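Local coordinates for protein FOKI restriction endonuclease (Planomicrobium okeanokoites, PDB 2FOK) that cuts DNA as a type IIS restriction endonuclease, recognising a specific sequence with one domain and cleaving at a distance with a separate metal-dependent domain, at residues V46-S49 with K50-K53; D85-I88 with Q89-A93. One frame throughout, in Å; residues are numbered along the deposited sequence.

Both contacts are local and lie in the first subdomain of the recognition domain, with centres about 13 Å apart. Contact 1 starts helix 49-60 at the surface, while contact 2 forms the short helix 87-91 in a buried setting. Each includes a helix N-terminus with a residue at the N-cap position, Glu48 in one and Ala86 in the other. Helix 32-45 is a common neighbour, since Ile42 touches Gln52 of contact 1 and Ala90 of contact 2. The chemistry follows the place. Residues 46-53 are rich in charge and join by backbone bonds and aliphatic packing. Residues 85-93 are mostly apolar, and one buried glutamine amide bonds to the backbone.

Contact 1 of 2, residues V46-S49 with K50-K53; sequences VKES and KIQK
The first turn of helix 49-60 forms here, just after the chain leaves helix 32-45, with Glu48 at the N-cap position. Gln52 N donates to Glu48 O at 3.3 Å. Lys53 N donates to Ser49 O at 2.9 Å. These are the i to i+4 backbone bonds that open the helix. The side-chain contact is carried by Val46 and Gln52, which cross obliquely. Val46 CG1 packs on Gln52 CB at 3.3 Å. Gln52 CG sits anti to its own backbone N (chi1 -161°), which lays it 3.2 Å from Val46 O. The valine is thus met by the aliphatic part of the glutamine. Replacing Gln52 by an alanine would keep CB but remove CG and the amide, and is likely to open a gap over Val46 O and beside Ile42 and Pro43. Glu48 and Ile51 run side by side and point the same way, with Glu48 OE1 3.8 Å from Ile51 CG1. Lys53 CG lies 3.0 Å from Ser49 O, beside the backbone bond from Lys53 N. Gln52 also touches Ile42 and Pro43 of helix 32-45, while Val46 and Glu48 meet Cys84 and Pro83 in the loop ahead of helix 87-91.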
loop_
_atom_site.group_PDB
_atom_site.type_symbol
_atom_site.label_atom_id
_atom_site.label_comp_id
_atom_site.label_asym_id
_atom_site.label_seq_id
_atom_site.Cartn_x
_atom_site.Cartn_y
_atom_site.Cartn_z
ATOM N N VAL A 46 7.850 -30.153 17.539
ATOM C CA VAL A 46 6.771 -29.711 18.423
ATOM C C VAL A 46 6.915 -30.435 19.760
ATOM O O VAL A 46 6.450 -31.559 19.924
ATOM C CB VAL A 46 5.367 -30.002 17.797
ATOM C CG1 VAL A 46 4.279 -29.884 18.860
ATOM C CG2 VAL A 46 5.089 -29.024 16.657
ATOM N N LYS A 47 7.567 -29.776 20.711
ATOM C CA LYS A 47 7.807 -30.349 22.033
ATOM C C LYS A 47 6.575 -30.467 22.931
ATOM O O LYS A 47 6.182 -31.581 23.279
ATOM C CB LYS A 47 8.901 -29.550 22.740
ATOM C CG LYS A 47 10.067 -29.181 21.824
ATOM C CD LYS A 47 10.496 -30.364 20.959
ATOM C CE LYS A 47 11.979 -30.614 21.091
ATOM N NZ LYS A 47 12.719 -29.325 21.162
ATOM N N GLU A 48 5.973 -29.337 23.311
ATOM C CA GLU A 48 4.778 -29.365 24.164
ATOM C C GLU A 48 3.844 -30.482 23.694
ATOM O O GLU A 48 3.121 -30.328 22.710
ATOM C CB GLU A 48 4.036 -28.027 24.110
ATOM C CG GLU A 48 4.813 -26.872 23.473
ATOM C CD GLU A 48 3.976 -25.600 23.364
ATOM O OE1 GLU A 48 2.871 -25.572 23.956
ATOM O OE2 GLU A 48 4.417 -24.637 22.690
ATOM N N SER A 49 3.875 -31.605 24.406
ATOM C CA SER A 49 3.074 -32.784 24.081
ATOM C C SER A 49 1.610 -32.568 23.686
ATOM O O SER A 49 1.164 -33.077 22.657
ATOM C CB SER A 49 3.129 -33.773 25.247
ATOM O OG SER A 49 2.458 -33.250 26.380
ATOM N N LYS A 50 0.866 -31.828 24.502
ATOM C CA LYS A 50 -0.551 -31.580 24.248
ATOM C C LYS A 50 -0.885 -31.089 22.842
ATOM O O LYS A 50 -1.717 -31.676 22.165
ATOM C CB LYS A 50 -1.102 -30.585 25.271
ATOM C CG LYS A 50 -2.626 -30.516 25.302
ATOM C CD LYS A 50 -3.125 -29.635 26.437
ATOM C CE LYS A 50 -4.330 -28.805 26.015
ATOM N NZ LYS A 50 -4.135 -27.380 26.392
ATOM N N ILE A 51 -0.259 -30.006 22.405
ATOM C CA ILE A 51 -0.526 -29.479 21.067
ATOM C C ILE A 51 -0.039 -30.459 20.009
ATOM O O ILE A 51 -0.643 -30.595 18.943
ATOM C CB ILE A 51 0.179 -28.130 20.837
ATOM C CG1 ILE A 51 0.028 -27.233 22.071
ATOM C CG2 ILE A 51 -0.412 -27.445 19.622
ATOM C CD1 ILE A 51 -1.397 -27.098 22.580
ATOM N N GLN A 52 1.057 -31.143 20.323
ATOM C CA GLN A 52 1.659 -32.122 19.428
ATOM C C GLN A 52 0.687 -33.257 19.109
ATOM O O GLN A 52 0.571 -33.686 17.955
ATOM C CB GLN A 52 2.929 -32.674 20.069
ATOM C CG GLN A 52 3.890 -33.331 19.098
ATOM C CD GLN A 52 4.422 -34.642 19.632
ATOM O OE1 GLN A 52 4.726 -35.564 18.872
ATOM N NE2 GLN A 52 4.529 -34.736 20.951
ATOM N N LYS A 53 -0.011 -33.738 20.138
ATOM C CA LYS A 53 -0.987 -34.819 19.986
ATOM C C LYS A 53 -2.248 -34.305 19.292
ATOM O O LYS A 53 -2.962 -35.057 18.632
ATOM C CB LYS A 53 -1.358 -35.391 21.360
ATOM C CG LYS A 53 -0.164 -35.694 22.255
ATOM C CD LYS A 53 -0.508 -36.742 23.291
ATOM C CE LYS A 53 -1.316 -36.148 24.436
ATOM N NZ LYS A 53 -0.826 -36.602 25.778
#

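Contact 2 of 2, residues D85-I88 with Q89-A93; sequences DAII and QATIA
Gln89 reaches back along its helix and lays its amide beside Asp85, with Gln89 NE2 3.5 Å from Asp85 CB. Its chain is extended beyond CG, and CG stands anti to the carbonyl carbon (chi1 -88°). This carries the amide past the helix start to the backbone of Asp85. Asp85 N donates to Gln89 OE1 at 2.6 Å, and the N-H points almost straight at the oxygen (168°). The approach is from above the amide, 48° out of its plane. Gln89 CB meanwhile rests 3.4 Å from Ala86 O.

Ala86 is at the N-cap position of helix 87-91. Its carbonyl accepts from Ala90 N at 3.1 Å and so closes the first turn. Ala90 CB lies against the same oxygen, at 3.5 Å. At the far end the bonding is poorer. Ile88 O takes two weak bonds, from Thr91 N and from Ile92 N at 3.3 Å, as the chain leaves helical geometry at Ile92. Ile87 and Thr91 cross with their CG2 methyls 3.8 Å apart, but Thr91 CG2 is modelled too close to Ile87 O, so the detail there is doubtful. Thr91 OG1 is buried with no partner in the model.

Ile88 faces helices 17-24 and 104-116, and Ala90 and Thr91 touch helix 32-45. Gln89 NE2 also bonds to Val72 O. Both ends of the amide are therefore used, which would hold its rotation. The buried glutamine thus ties Asp85 N, just ahead of the helix, to the backbone at Val72.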
loop_
_atom_site.group_PDB
_atom_site.type_symbol
_atom_site.label_atom_id
_atom_site.label_comp_id
_atom_site.label_asym_id
_atom_site.label_seq_id
_atom_site.Cartn_x
_atom_site.Cartn_y
_atom_site.Cartn_z
ATOM N N ASP A 85 4.522 -23.875 16.946
ATOM C CA ASP A 85 3.131 -23.798 17.369
ATOM C C ASP A 85 2.117 -24.369 16.368
ATOM O O ASP A 85 0.919 -24.425 16.667
ATOM C CB ASP A 85 2.778 -22.331 17.662
ATOM C CG ASP A 85 1.685 -22.188 18.705
ATOM O OD1 ASP A 85 1.984 -22.353 19.906
ATOM O OD2 ASP A 85 0.522 -21.913 18.325
ATOM N N ALA A 86 2.570 -24.811 15.196
ATOM C CA ALA A 86 1.608 -25.304 14.221
ATOM C C ALA A 86 2.134 -26.072 13.015
ATOM O O ALA A 86 3.339 -26.275 12.855
ATOM C CB ALA A 86 0.768 -24.141 13.747
ATOM N N ILE A 87 1.193 -26.479 12.160
ATOM C CA ILE A 87 1.480 -27.232 10.940
ATOM C C ILE A 87 2.378 -26.497 9.947
ATOM O O ILE A 87 3.463 -26.975 9.618
ATOM C CB ILE A 87 0.179 -27.618 10.201
ATOM C CG1 ILE A 87 -0.738 -28.412 11.135
ATOM C CG2 ILE A 87 0.510 -28.423 8.955
ATOM C CD1 ILE A 87 -2.115 -28.661 10.564
ATOM N N ILE A 88 1.940 -25.343 9.461
ATOM C CA ILE A 88 2.763 -24.620 8.499
ATOM C C ILE A 88 4.152 -24.383 9.082
ATOM O O ILE A 88 5.161 -24.604 8.416
ATOM C CB ILE A 88 2.113 -23.273 8.105
ATOM C CG1 ILE A 88 0.812 -23.550 7.329
ATOM C CG2 ILE A 88 3.092 -22.444 7.259
ATOM C CD1 ILE A 88 0.279 -22.393 6.515
ATOM N N GLN A 89 4.192 -23.945 10.334
ATOM C CA GLN A 89 5.448 -23.682 11.015
ATOM C C GLN A 89 6.390 -24.874 10.873
ATOM O O GLN A 89 7.545 -24.709 10.489
ATOM C CB GLN A 89 5.195 -23.397 12.500
ATOM C CG GLN A 89 4.901 -21.938 12.832
ATOM C CD GLN A 89 4.721 -21.702 14.327
ATOM O OE1 GLN A 89 5.450 -22.258 15.153
ATOM N NE2 GLN A 89 3.748 -20.873 14.677
ATOM N N ALA A 90 5.880 -26.072 11.155
ATOM C CA ALA A 90 6.674 -27.298 11.101
ATOM C C ALA A 90 6.967 -27.905 9.727
ATOM O O ALA A 90 7.901 -28.699 9.596
ATOM C CB ALA A 90 6.038 -28.363 11.995
ATOM N N THR A 91 6.187 -27.567 8.704
ATOM C CA THR A 91 6.451 -28.152 7.388
ATOM C C THR A 91 7.468 -27.343 6.603
ATOM O O THR A 91 7.970 -27.790 5.566
ATOM C CB THR A 91 5.153 -28.324 6.540
ATOM O OG1 THR A 91 5.080 -27.304 5.543
ATOM C CG2 THR A 91 3.924 -28.268 7.409
ATOM N N ILE A 92 7.793 -26.162 7.111
ATOM C CA ILE A 92 8.760 -25.302 6.447
ATOM C C ILE A 92 9.909 -24.933 7.385
ATOM O O ILE A 92 9.685 -24.348 8.445
ATOM C CB ILE A 92 8.101 -23.996 5.948
ATOM C CG1 ILE A 92 7.090 -24.294 4.830
ATOM C CG2 ILE A 92 9.183 -23.014 5.496
ATOM C CD1 ILE A 92 7.582 -25.258 3.760
ATOM N N ALA A 93 11.134 -25.271 6.982
ATOM C CA ALA A 93 12.329 -24.971 7.770
ATOM C C ALA A 93 12.787 -23.545 7.511
ATOM O O ALA A 93 12.413 -22.939 6.507
ATOM C CB ALA A 93 13.444 -25.942 7.418
#